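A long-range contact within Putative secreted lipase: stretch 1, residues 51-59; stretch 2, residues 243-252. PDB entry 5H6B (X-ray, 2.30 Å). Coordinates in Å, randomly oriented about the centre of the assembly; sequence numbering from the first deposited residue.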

# COMPACT_ATOMS: atom_id res chain seq x y z
N PRO A 51 -7.70 -11.74 4.86
CA PRO A 51 -8.60 -12.91 4.66
C PRO A 51 -9.22 -13.01 3.27
O PRO A 51 -9.40 -14.10 2.76
N TYR A 52 -9.56 -11.87 2.67
CA TYR A 52 -10.13 -11.83 1.32
C TYR A 52 -9.16 -12.44 0.30
O TYR A 52 -9.59 -13.16 -0.60
N LEU A 53 -7.88 -12.14 0.44
CA LEU A 53 -6.86 -12.73 -0.43
C LEU A 53 -6.54 -14.17 -0.05
O LEU A 53 -6.30 -14.99 -0.94
N VAL A 54 -6.54 -14.48 1.24
CA VAL A 54 -6.33 -15.86 1.69
C VAL A 54 -7.41 -16.79 1.10
O VAL A 54 -7.09 -17.90 0.68
N ASN A 55 -8.65 -16.31 1.02
CA ASN A 55 -9.76 -17.08 0.45
C ASN A 55 -9.70 -17.25 -1.06
O ASN A 55 -10.43 -18.06 -1.60
N ARG A 56 -8.88 -16.44 -1.74
CA ARG A 56 -8.58 -16.60 -3.16
C ARG A 56 -7.24 -17.33 -3.41
O ARG A 56 -6.76 -17.36 -4.54
N GLY A 57 -6.66 -17.90 -2.35
CA GLY A 57 -5.53 -18.82 -2.45
C GLY A 57 -4.13 -18.24 -2.43
O GLY A 57 -3.19 -18.91 -2.86
N TYR A 58 -3.97 -17.02 -1.92
CA TYR A 58 -2.65 -16.39 -1.82
C TYR A 58 -2.02 -16.68 -0.46
O TYR A 58 -2.73 -16.78 0.56
N CYS A 59 -0.69 -16.80 -0.46
CA CYS A 59 0.14 -16.65 0.73
C CYS A 59 0.35 -15.15 0.98
O CYS A 59 0.98 -14.48 0.15
N PHE A 243 -11.02 -3.88 -3.06
CA PHE A 243 -10.26 -5.13 -2.90
C PHE A 243 -10.43 -6.12 -4.07
O PHE A 243 -9.49 -6.84 -4.42
N HIS A 244 -11.61 -6.15 -4.69
CA HIS A 244 -11.82 -6.92 -5.92
C HIS A 244 -10.88 -6.47 -7.01
O HIS A 244 -10.28 -7.30 -7.73
N GLU A 245 -10.74 -5.14 -7.14
CA GLU A 245 -9.80 -4.55 -8.09
C GLU A 245 -8.35 -4.90 -7.74
O GLU A 245 -7.56 -5.15 -8.62
N VAL A 246 -8.03 -4.98 -6.45
CA VAL A 246 -6.73 -5.49 -6.03
C VAL A 246 -6.52 -6.95 -6.49
O VAL A 246 -5.44 -7.31 -6.96
N ALA A 247 -7.54 -7.78 -6.32
CA ALA A 247 -7.47 -9.18 -6.76
C ALA A 247 -7.33 -9.30 -8.30
O ALA A 247 -6.66 -10.19 -8.77
N ASN A 248 -7.92 -8.38 -9.07
CA ASN A 248 -7.70 -8.33 -10.53
C ASN A 248 -6.26 -8.06 -10.87
O ASN A 248 -5.69 -8.78 -11.71
N ALA A 249 -5.67 -7.04 -10.24
CA ALA A 249 -4.27 -6.68 -10.48
C ALA A 249 -3.29 -7.79 -10.05
O ALA A 249 -2.25 -7.97 -10.68
N LEU A 250 -3.61 -8.53 -9.00
CA LEU A 250 -2.73 -9.61 -8.55
C LEU A 250 -2.77 -10.87 -9.45
O LEU A 250 -1.87 -11.71 -9.37
N ASP A 251 -3.81 -11.00 -10.27
CA ASP A 251 -3.94 -12.13 -11.21
C ASP A 251 -4.69 -11.67 -12.49
O ASP A 251 -5.86 -12.02 -12.69
N PRO A 252 -4.03 -10.85 -13.33
CA PRO A 252 -4.69 -10.26 -14.51
C PRO A 252 -5.30 -11.27 -15.50
O PRO A 252 -6.30 -10.95 -16.16

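Two segments far apart in sequence often meet through a few large side chains laid across the surface of a helix, and the contact between residues 51-59 and 243-252 of this putative secreted lipase is a compact example. The second stretch is mostly helix, and its Phe 243, Ala 247 and Leu 250 all direct their CA-to-CB bonds toward the first stretch, as the spacing of a helical face requires. The contact buries 390 Å² in total, and no direct hydrogen bond crosses it; the direct contacts are mainly apolar packing.

The two tyrosines of the first stretch contribute most. Tyr 52 points toward the helix with chi1 t (-178°) and chi2 of -83°, which lays its ring along the start of the second stretch. Phe 243 CB sits over one face of the Tyr 52 ring, 4.1 Å from its centroid and 12° off the normal, a CH-pi contact. Ala 247 meets the same ring at its edge, with Ala 247 CB 4.2 Å from Tyr 52 CE1; the alanine methyl lies near the plane of the ring. Phe 243 itself is m (chi1 -59°), so although its CB faces the tyrosine, the end of its side chain leads away, leaving the methylene as the part that meets the ring. At the tip of the ring, Tyr 52 OH lies 3.1 Å from His 244 CA and 3.4 Å from His 244 CB. Tyr 52 OH also comes within 3.3 Å of His 244 N, but the angle is poor and this is no hydrogen bond. His 244 is a t rotamer at -167°; its CA-to-CB bond points sideways relative to the other stretch, and its ring presents an edge to the hydroxyl.

Tyr 58 approaches the other end of the helical segment. With chi1 m (-66°) and chi2 86°, its ring extends toward Leu 250, whose CB is 3.9 Å from Tyr 58 CZ. Tyr 58 OH lies 3.4 Å from Leu 250 CB and 3.3 Å from Asp 251 CB. One water provides the polar link that the direct contacts lack. The O of water 1 donates to Leu 250 O at 2.7 Å. The O of water 1 also makes a weak hydrogen bond, 3.4 Å long, with Tyr 58 OH.

Between the tyrosines, the CA-to-CB bond of Leu 53 points sideways relative to the other stretch, yet its m,t conformation carries the tip inward, and Leu 53 CD1 meets Leu 250 CD1 at 3.9 Å. Leu 250 is also m,t, so two extended leucines touch methyl to methyl.

Arg 56 closes the exposed margin. Its chain is m at chi1 and t at chi2 and chi3, bringing Arg 56 CD to 4.2 Å from Ala 247 CB, while the guanidinium turns back on its own stretch, where Arg 56 NH1 donates to Tyr 52 O at 3.1 Å. The arginine thus touches the helix and is also tied to its own stretch by one hydrogen bond.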

# COMPACT_ATOMS: atom_id res chain seq x y z
CB PRO A 51 -9.73 -12.68 5.68
CG PRO A 51 -9.16 -11.78 6.71
CD PRO A 51 -8.12 -10.92 6.02
CB TYR A 52 -10.45 -10.39 0.99
CG TYR A 52 -11.09 -10.10 -0.34
CD1 TYR A 52 -10.30 -9.98 -1.50
CD2 TYR A 52 -12.47 -9.86 -0.44
CE1 TYR A 52 -10.88 -9.68 -2.72
CE2 TYR A 52 -13.05 -9.55 -1.66
CZ TYR A 52 -12.25 -9.46 -2.80
OH TYR A 52 -12.81 -9.16 -4.00
CB LEU A 53 -5.58 -11.89 -0.42
CG LEU A 53 -5.75 -10.50 -1.04
CD1 LEU A 53 -4.43 -9.76 -0.97
CD2 LEU A 53 -6.27 -10.58 -2.47
CB VAL A 54 -6.28 -15.97 3.23
CG1 VAL A 54 -6.37 -17.41 3.71
CG2 VAL A 54 -5.00 -15.33 3.74
CB ASN A 55 -11.11 -16.45 0.80
CG ASN A 55 -11.38 -16.41 2.29
OD1 ASN A 55 -10.78 -17.15 3.08
ND2 ASN A 55 -12.29 -15.53 2.70
CB ARG A 56 -8.64 -15.23 -3.83
CG ARG A 56 -10.06 -14.69 -3.87
CD ARG A 56 -10.14 -13.19 -4.05
NE ARG A 56 -11.52 -12.79 -4.30
CZ ARG A 56 -12.49 -12.70 -3.38
NH1 ARG A 56 -12.26 -12.95 -2.09
NH2 ARG A 56 -13.71 -12.34 -3.77
CB TYR A 58 -2.76 -14.87 -2.00
CG TYR A 58 -3.18 -14.41 -3.39
CD1 TYR A 58 -4.53 -14.32 -3.73
CD2 TYR A 58 -2.24 -14.06 -4.35
CE1 TYR A 58 -4.93 -13.91 -4.99
CE2 TYR A 58 -2.63 -13.65 -5.62
CZ TYR A 58 -3.97 -13.57 -5.93
OH TYR A 58 -4.37 -13.16 -7.17
CB CYS A 59 1.52 -17.32 0.52
SG CYS A 59 1.45 -19.11 0.29
CB PHE A 243 -10.55 -5.79 -1.54
CG PHE A 243 -10.22 -4.92 -0.33
CD1 PHE A 243 -9.29 -3.87 -0.40
CD2 PHE A 243 -10.83 -5.18 0.90
CE1 PHE A 243 -9.00 -3.09 0.72
CE2 PHE A 243 -10.53 -4.39 2.03
CZ PHE A 243 -9.61 -3.36 1.94
CB HIS A 244 -13.25 -6.80 -6.40
CG HIS A 244 -13.62 -7.79 -7.46
ND1 HIS A 244 -13.54 -7.51 -8.81
CD2 HIS A 244 -14.06 -9.07 -7.36
CE1 HIS A 244 -13.92 -8.57 -9.49
NE2 HIS A 244 -14.25 -9.53 -8.64
CB GLU A 245 -10.01 -3.04 -8.22
CG GLU A 245 -9.37 -2.41 -9.44
CD GLU A 245 -9.97 -2.90 -10.77
OE1 GLU A 245 -10.98 -3.63 -10.78
OE2 GLU A 245 -9.43 -2.53 -11.82
CB VAL A 246 -6.52 -5.38 -4.50
CG1 VAL A 246 -5.21 -6.03 -4.07
CG2 VAL A 246 -6.55 -3.93 -4.06
CB ALA A 247 -8.68 -9.95 -6.27
CB ASN A 248 -8.56 -7.27 -11.21
CG ASN A 248 -10.00 -7.67 -11.30
OD1 ASN A 248 -10.32 -8.84 -11.18
ND2 ASN A 248 -10.89 -6.71 -11.52
CB ALA A 249 -3.92 -5.38 -9.78
CB LEU A 250 -3.04 -10.00 -7.11
CG LEU A 250 -2.73 -8.96 -6.03
CD1 LEU A 250 -3.26 -9.44 -4.68
CD2 LEU A 250 -1.25 -8.64 -5.94
CB ASP A 251 -4.65 -13.28 -10.50
CG ASP A 251 -4.85 -14.49 -11.39
OD1 ASP A 251 -4.17 -14.62 -12.43
OD2 ASP A 251 -5.71 -15.30 -11.03
CB PRO A 252 -3.58 -9.43 -15.17
CG PRO A 252 -2.55 -9.22 -14.10
CD PRO A 252 -2.62 -10.42 -13.22
O HOH W 1 -1.71 -14.37 -8.91